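PDB 5Z5M: predicted protein from Phaeodactylum tricornutum CCAP 1055/1, which probably turns 5-hydroxyisourate into (S)-allantoin in two steps, hydrolysis of its ring to OHCU followed by stereoselective decarboxylation of that intermediate. Local coordinates for residues A44-I49 against A53-A58; D66-L71 against V157-V162; F127-R132 against G144-H149. All coordinates share one frame; numbering follows the deposited sequence.

In the fold
All three contacts lie in the helical OHCU decarboxylase part of the chain rather than in the transthyretin-like HIU hydrolase part. Contact 1 comes first in sequence, at the start of helix 49-61; helix 65-73, which follows, supplies one side of contact 2, about 19 Å away between centres. Contact 2 joins that helix to the long helix 151-173 and encloses contact 3 within its loop of chain. The centres of contacts 2 and 3 are about 13 Å apart and the two touch, Q161 OE1 lying 2.6 Å from A130 N, a probable hydrogen bond. Contacts 1 and 3, about 27 Å apart between centres, do not touch, but helix 151-173 packs beside both, so it ties the three regions together.

Contact 1 (A44-I49 against A53-A58); sequences ASIETI and AAAMKA
The contact between I46, I49 and the alanines A53 and A55 is a local one, formed where the loop after helix 30-38 runs into helix 49-61 and folds back along its first turns. I49 is joined to A53 by a main-chain bond of the i to i+4 kind, A53 N lying 2.9 Å from I49 O in a nearly straight N-H...O arrangement (164°). The methyl of A53 comes close to the same oxygen, with CB 3.5 Å from I49 O. Three residues before the helix, I46 reaches out with the end of its longer branch and rests CD1 on the methyl of A55, 3.8 Å from CB. That branch is extended (chi2 172°), which carries its end across to the helix. This is an N-capped helix start within the helical OHCU decarboxylase domain: T48 occupies the N-cap position, where its OG1 accepts from Q51 N, and Q51 OE1 in turn takes the backbone N of E47, fastening the loop to the helix start. Around this turn L11 of helix 7-11 meets I46, and L36 of helix 30-38 packs on A55. W167 of helix 151-173 touches both I49 and A53, the latter also touching L170.

Contact 2 (D66-L71 against V157-V162); sequences DQKLEL and VALEQV
Helix 65-73 packs against the long helix 151-173 in the all-helical OHCU decarboxylase domain, and L71 and K68 on one helix meet V162 and L159 on the other. L71 sends one methyl, CD2, onto the branched end of V162, 3.7 Å from CG2. The same methyl is 4.0 Å from V162 CB and 4.1 Å from CG1, so it sits against the fork of the valine rather than against a single tip. The leucine reaches it with CG anti to its backbone N (chi1 -173°), while the valine, with CG2 between its own backbone N and carbonyl carbon, turns that methyl toward L71 CD2. One turn earlier on each helix the partners are of a different kind. The extended chain of K68 passes across the end of L159 at about a right angle, and its CD lies 4.1 Å from L159 CD1, a loose touch of methylene on methyl. L72, the next residue of helix 65-73, widens the apolar seam by touching A158, L159 and V162, and F155 of helix 151-173 lies against K68 and L69. The ammonium end of K68 runs on past the seam: NZ bonds to N61 O and makes a salt bridge with E152 of the second subunit, whose side chain also packs on L159. The lysine thus serves two purposes, its methylenes belonging to the apolar joint between helices and its buried charge to the subunit interface, where the carboxylate of E152 probably favours the protonated form.

Contact 3 (F127-R132 against G144-H149); sequences FILAVR and GGRVQH
R146 grips the backbone carbonyl of I128 end-on with both terminal nitrogens of its guanidinium. NH2 lies 2.9 Å from I128 O and NH1 3.0 Å from the same oxygen. Both bonds are bent, as they must be when two donors converge on one acceptor, and the oxygen stays close to the guanidinium plane, with NH2 also in the carbonyl plane and NH1 tilted out of it. F127 covers one face of the group: its CE1 stands over the centre, 3.5 Å from R146 CZ. The ring and guanidinium planes are 35° apart, so the two lean on each other without a parallel stack. At the edge of the guanidinium, L129 brings CD1 to 3.8 Å from R146 NH1. The bend of the arginine chain at chi3 (52°) turns the flat end so that its NH1/NH2 edge faces I128 O. On its NE side the same guanidinium is held directly by E154 of helix 151-173, whose OE1 makes a salt bridge with NE, and V157 CG1 packs on that nitrogen.

Farther out, E154 OE2 takes H149 ND1, so one carboxylate links the side chains of the first and last residues of the type I turn R146-H149. That turn is braced by Q148, whose NE2 donates almost straight to G144 O at 3.1 Å, and G145 O stands over one face of the H149 ring, toward its rim. Y119 of helix 106-123 sits edge-to-face with F127, and its OH makes a weak bond with R146 NH2. A254 of the third subunit closes on R146 as well. The guanidinium is therefore fixed in rotation by I128 O at one end and the E154 carboxylate at another, and the buried arginine bridges the 127-132 loop and helix 151-173 with each of its three nitrogens given an acceptor, I128 O or E154.

Contact 1 (A44-I49 against A53-A58)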
# COMPACT_ATOMS: atom_id res chain seq x y z
N ALA A 44 -11.75 40.26 -9.43
CA ALA A 44 -10.60 40.94 -8.83
C ALA A 44 -9.85 40.06 -7.83
O ALA A 44 -8.66 40.25 -7.61
CB ALA A 44 -11.06 42.22 -8.14
N SER A 45 -10.56 39.10 -7.24
CA SER A 45 -9.95 38.21 -6.25
C SER A 45 -9.18 37.05 -6.89
O SER A 45 -8.49 36.30 -6.19
CB SER A 45 -11.02 37.67 -5.31
OG SER A 45 -11.83 36.71 -5.96
N ILE A 46 -9.29 36.90 -8.21
CA ILE A 46 -8.60 35.81 -8.91
C ILE A 46 -7.11 36.11 -9.05
O ILE A 46 -6.73 37.08 -9.71
CB ILE A 46 -9.19 35.56 -10.30
CG1 ILE A 46 -10.65 35.14 -10.18
CG2 ILE A 46 -8.37 34.49 -11.02
CD1 ILE A 46 -11.38 35.07 -11.52
N GLU A 47 -6.27 35.27 -8.46
CA GLU A 47 -4.84 35.56 -8.40
C GLU A 47 -3.98 34.57 -9.18
O GLU A 47 -2.85 34.87 -9.54
CB GLU A 47 -4.38 35.60 -6.94
CG GLU A 47 -4.98 36.73 -6.12
CD GLU A 47 -4.38 36.82 -4.72
OE1 GLU A 47 -3.58 35.93 -4.35
OE2 GLU A 47 -4.70 37.77 -3.98
N THR A 48 -4.52 33.38 -9.44
CA THR A 48 -3.74 32.33 -10.10
C THR A 48 -4.49 31.74 -11.29
O THR A 48 -5.69 31.97 -11.47
CB THR A 48 -3.39 31.18 -9.13
OG1 THR A 48 -4.60 30.57 -8.66
CG2 THR A 48 -2.59 31.70 -7.94
N ILE A 49 -3.79 30.97 -12.12
CA ILE A 49 -4.44 30.36 -13.27
C ILE A 49 -5.42 29.28 -12.78
O ILE A 49 -6.46 29.06 -13.40
CB ILE A 49 -3.41 29.78 -14.27
CG1 ILE A 49 -4.11 29.35 -15.56
CG2 ILE A 49 -2.61 28.65 -13.66
CD1 ILE A 49 -3.16 28.89 -16.65
N ALA A 53 -9.36 29.18 -13.84
CA ALA A 53 -10.00 27.98 -14.37
C ALA A 53 -11.21 27.58 -13.54
O ALA A 53 -12.25 27.21 -14.08
CB ALA A 53 -9.00 26.83 -14.43
N ALA A 54 -11.06 27.67 -12.22
CA ALA A 54 -12.12 27.31 -11.28
C ALA A 54 -13.33 28.22 -11.44
O ALA A 54 -14.47 27.77 -11.36
CB ALA A 54 -11.61 27.38 -9.84
N ALA A 55 -13.06 29.51 -11.65
CA ALA A 55 -14.10 30.51 -11.82
C ALA A 55 -14.93 30.24 -13.08
O ALA A 55 -16.15 30.33 -13.06
CB ALA A 55 -13.48 31.89 -11.87
N MET A 56 -14.26 29.92 -14.19
CA MET A 56 -14.95 29.65 -15.44
C MET A 56 -15.70 28.33 -15.37
O MET A 56 -16.82 28.21 -15.88
CB MET A 56 -13.97 29.66 -16.62
CG MET A 56 -13.26 31.00 -16.78
SD MET A 56 -12.15 31.10 -18.20
CE MET A 56 -13.34 31.03 -19.54
N LYS A 57 -15.09 27.34 -14.73
CA LYS A 57 -15.72 26.04 -14.52
C LYS A 57 -17.02 26.19 -13.73
O LYS A 57 -18.03 25.56 -14.06
CB LYS A 57 -14.77 25.09 -13.79
CG LYS A 57 -15.30 23.67 -13.61
CD LYS A 57 -14.28 22.78 -12.91
CE LYS A 57 -14.81 21.36 -12.75
NZ LYS A 57 -13.79 20.45 -12.15
N ALA A 58 -16.98 27.02 -12.69
CA ALA A 58 -18.16 27.27 -11.86
C ALA A 58 -19.31 27.87 -12.67
O ALA A 58 -20.46 27.47 -12.50
CB ALA A 58 -17.80 28.19 -10.70

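Contact 2 (D66-L71 against V157-V162)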
# COMPACT_ATOMS: atom_id res chain seq x y z
N ASP A 66 -29.63 22.56 -20.70
CA ASP A 66 -29.72 22.92 -22.10
C ASP A 66 -28.45 23.64 -22.56
O ASP A 66 -27.95 23.39 -23.65
CB ASP A 66 -30.95 23.80 -22.35
N GLN A 67 -27.94 24.52 -21.72
CA GLN A 67 -26.69 25.23 -22.01
C GLN A 67 -25.51 24.26 -22.03
O GLN A 67 -24.61 24.39 -22.85
CB GLN A 67 -26.43 26.32 -20.97
CG GLN A 67 -27.36 27.52 -21.07
CD GLN A 67 -27.13 28.52 -19.95
OE1 GLN A 67 -27.57 28.31 -18.82
NE2 GLN A 67 -26.43 29.61 -20.27
N LYS A 68 -25.52 23.29 -21.12
CA LYS A 68 -24.44 22.32 -21.04
C LYS A 68 -24.43 21.40 -22.26
O LYS A 68 -23.38 21.16 -22.85
CB LYS A 68 -24.55 21.50 -19.75
CG LYS A 68 -24.14 22.29 -18.50
CD LYS A 68 -24.41 21.51 -17.22
CE LYS A 68 -24.19 22.38 -16.00
NZ LYS A 68 -24.34 21.63 -14.73
N LEU A 69 -25.60 20.90 -22.65
CA LEU A 69 -25.68 20.01 -23.80
C LEU A 69 -25.23 20.72 -25.08
O LEU A 69 -24.57 20.12 -25.94
CB LEU A 69 -27.10 19.47 -23.98
CG LEU A 69 -27.22 18.31 -24.97
CD1 LEU A 69 -26.39 17.12 -24.50
CD2 LEU A 69 -28.68 17.91 -25.17
N GLU A 70 -25.56 22.00 -25.18
CA GLU A 70 -25.15 22.80 -26.33
C GLU A 70 -23.64 23.03 -26.35
O GLU A 70 -23.03 23.13 -27.41
CB GLU A 70 -25.89 24.14 -26.36
CG GLU A 70 -27.35 24.05 -26.79
CD GLU A 70 -27.52 23.87 -28.30
OE1 GLU A 70 -26.59 23.37 -28.97
OE2 GLU A 70 -28.60 24.22 -28.82
N LEU A 71 -23.04 23.14 -25.17
CA LEU A 71 -21.60 23.28 -25.08
C LEU A 71 -20.93 22.01 -25.60
O LEU A 71 -19.94 22.08 -26.34
CB LEU A 71 -21.17 23.58 -23.64
CG LEU A 71 -19.70 23.93 -23.40
CD1 LEU A 71 -19.58 25.00 -22.33
CD2 LEU A 71 -18.91 22.70 -22.99
N VAL A 157 -19.14 12.40 -17.93
CA VAL A 157 -17.78 12.18 -18.40
C VAL A 157 -17.40 13.22 -19.45
O VAL A 157 -16.29 13.75 -19.43
CB VAL A 157 -17.61 10.76 -18.98
CG1 VAL A 157 -16.21 10.58 -19.56
CG2 VAL A 157 -17.90 9.70 -17.92
N ALA A 158 -18.31 13.50 -20.37
CA ALA A 158 -18.05 14.47 -21.44
C ALA A 158 -17.78 15.85 -20.86
O ALA A 158 -16.88 16.56 -21.31
CB ALA A 158 -19.22 14.52 -22.41
N LEU A 159 -18.56 16.23 -19.86
CA LEU A 159 -18.39 17.54 -19.22
C LEU A 159 -17.05 17.62 -18.50
O LEU A 159 -16.41 18.66 -18.49
CB LEU A 159 -19.54 17.82 -18.25
CG LEU A 159 -20.90 18.16 -18.88
CD1 LEU A 159 -21.97 18.23 -17.80
CD2 LEU A 159 -20.84 19.46 -19.66
N GLU A 160 -16.62 16.51 -17.90
CA GLU A 160 -15.29 16.46 -17.28
C GLU A 160 -14.22 16.67 -18.35
O GLU A 160 -13.25 17.39 -18.13
CB GLU A 160 -15.08 15.13 -16.55
CG GLU A 160 -15.87 15.03 -15.24
CD GLU A 160 -15.78 13.66 -14.58
OE1 GLU A 160 -15.21 12.72 -15.18
OE2 GLU A 160 -16.29 13.53 -13.45
N GLN A 161 -14.41 16.04 -19.51
CA GLN A 161 -13.47 16.19 -20.62
C GLN A 161 -13.39 17.63 -21.14
O GLN A 161 -12.30 18.12 -21.43
CB GLN A 161 -13.82 15.24 -21.77
CG GLN A 161 -13.82 13.74 -21.39
CD GLN A 161 -12.46 13.22 -20.94
OE1 GLN A 161 -11.43 13.50 -21.55
NE2 GLN A 161 -12.46 12.44 -19.87
N VAL A 162 -14.52 18.34 -21.24
CA VAL A 162 -14.45 19.70 -21.77
C VAL A 162 -13.75 20.64 -20.79
O VAL A 162 -13.06 21.57 -21.21
CB VAL A 162 -15.85 20.29 -22.14
CG1 VAL A 162 -16.55 19.40 -23.16
CG2 VAL A 162 -16.71 20.50 -20.92

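Contact 3 (F127-R132 against G144-H149)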
# COMPACT_ATOMS: atom_id res chain seq x y z
N PHE A 127 -18.34 12.25 -29.16
CA PHE A 127 -17.35 11.66 -28.29
C PHE A 127 -16.24 12.66 -28.04
O PHE A 127 -15.59 13.13 -28.98
CB PHE A 127 -16.78 10.37 -28.89
CG PHE A 127 -15.69 9.74 -28.08
CD1 PHE A 127 -15.99 8.98 -26.96
CD2 PHE A 127 -14.37 9.89 -28.45
CE1 PHE A 127 -14.98 8.39 -26.22
CE2 PHE A 127 -13.35 9.30 -27.71
CZ PHE A 127 -13.66 8.55 -26.60
N ILE A 128 -16.02 12.99 -26.78
CA ILE A 128 -15.00 13.96 -26.40
C ILE A 128 -13.95 13.30 -25.51
O ILE A 128 -14.28 12.58 -24.57
CB ILE A 128 -15.63 15.17 -25.68
CG1 ILE A 128 -16.70 15.81 -26.57
CG2 ILE A 128 -14.57 16.19 -25.28
CD1 ILE A 128 -17.52 16.88 -25.87
N LEU A 129 -12.68 13.53 -25.84
CA LEU A 129 -11.58 12.95 -25.08
C LEU A 129 -10.43 13.95 -24.93
O LEU A 129 -9.86 14.41 -25.92
CB LEU A 129 -11.07 11.67 -25.76
CG LEU A 129 -9.97 10.94 -25.01
CD1 LEU A 129 -10.46 10.46 -23.64
CD2 LEU A 129 -9.44 9.76 -25.82
N ALA A 130 -10.11 14.28 -23.69
CA ALA A 130 -9.02 15.21 -23.41
C ALA A 130 -7.77 14.47 -22.94
O ALA A 130 -7.62 14.18 -21.75
CB ALA A 130 -9.44 16.22 -22.36
N VAL A 131 -6.89 14.15 -23.87
CA VAL A 131 -5.64 13.47 -23.53
C VAL A 131 -4.46 14.18 -24.21
O VAL A 131 -4.55 14.57 -25.38
CB VAL A 131 -5.65 11.98 -23.95
CG1 VAL A 131 -4.28 11.32 -23.71
CG2 VAL A 131 -6.75 11.22 -23.23
N ARG A 132 -3.38 14.37 -23.47
CA ARG A 132 -2.16 14.96 -24.02
C ARG A 132 -1.39 13.94 -24.84
O ARG A 132 -0.93 12.93 -24.31
CB ARG A 132 -1.29 15.51 -22.90
CG ARG A 132 -1.89 16.72 -22.22
CD ARG A 132 -0.95 17.31 -21.20
NE ARG A 132 -1.47 18.57 -20.67
CZ ARG A 132 -1.21 19.76 -21.19
NH1 ARG A 132 -0.43 19.87 -22.26
NH2 ARG A 132 -1.73 20.85 -20.64
N GLY A 144 -14.14 2.37 -27.10
CA GLY A 144 -14.63 1.01 -26.94
C GLY A 144 -15.33 0.81 -25.61
O GLY A 144 -16.32 0.08 -25.52
N GLY A 145 -14.83 1.47 -24.57
CA GLY A 145 -15.40 1.33 -23.25
C GLY A 145 -16.61 2.22 -23.04
O GLY A 145 -17.66 1.75 -22.60
N ARG A 146 -16.48 3.49 -23.38
CA ARG A 146 -17.52 4.47 -23.08
C ARG A 146 -18.76 4.32 -23.96
O ARG A 146 -19.83 4.85 -23.64
CB ARG A 146 -16.94 5.89 -23.18
CG ARG A 146 -16.03 6.24 -22.00
CD ARG A 146 -15.19 7.49 -22.22
NE ARG A 146 -15.99 8.63 -22.64
CZ ARG A 146 -15.48 9.78 -23.08
NH1 ARG A 146 -14.16 9.94 -23.14
NH2 ARG A 146 -16.28 10.77 -23.45
N VAL A 147 -18.65 3.58 -25.05
CA VAL A 147 -19.83 3.35 -25.88
C VAL A 147 -20.78 2.37 -25.17
O VAL A 147 -21.95 2.27 -25.52
CB VAL A 147 -19.45 2.83 -27.28
CG1 VAL A 147 -18.96 1.39 -27.20
CG2 VAL A 147 -20.62 2.95 -28.24
N GLN A 148 -20.27 1.68 -24.15
CA GLN A 148 -21.08 0.75 -23.37
C GLN A 148 -21.79 1.42 -22.19
O GLN A 148 -22.58 0.79 -21.48
CB GLN A 148 -20.21 -0.41 -22.85
CG GLN A 148 -19.41 -1.11 -23.93
CD GLN A 148 -18.55 -2.23 -23.37
OE1 GLN A 148 -19.02 -3.06 -22.59
NE2 GLN A 148 -17.28 -2.26 -23.76
N HIS A 149 -21.52 2.71 -21.98
CA HIS A 149 -22.12 3.43 -20.86
C HIS A 149 -23.47 4.04 -21.21
O HIS A 149 -23.80 4.22 -22.38
CB HIS A 149 -21.18 4.54 -20.38
CG HIS A 149 -19.88 4.03 -19.83
ND1 HIS A 149 -18.83 4.87 -19.52
CD2 HIS A 149 -19.47 2.78 -19.53
CE1 HIS A 149 -17.83 4.15 -19.05
NE2 HIS A 149 -18.19 2.88 -19.05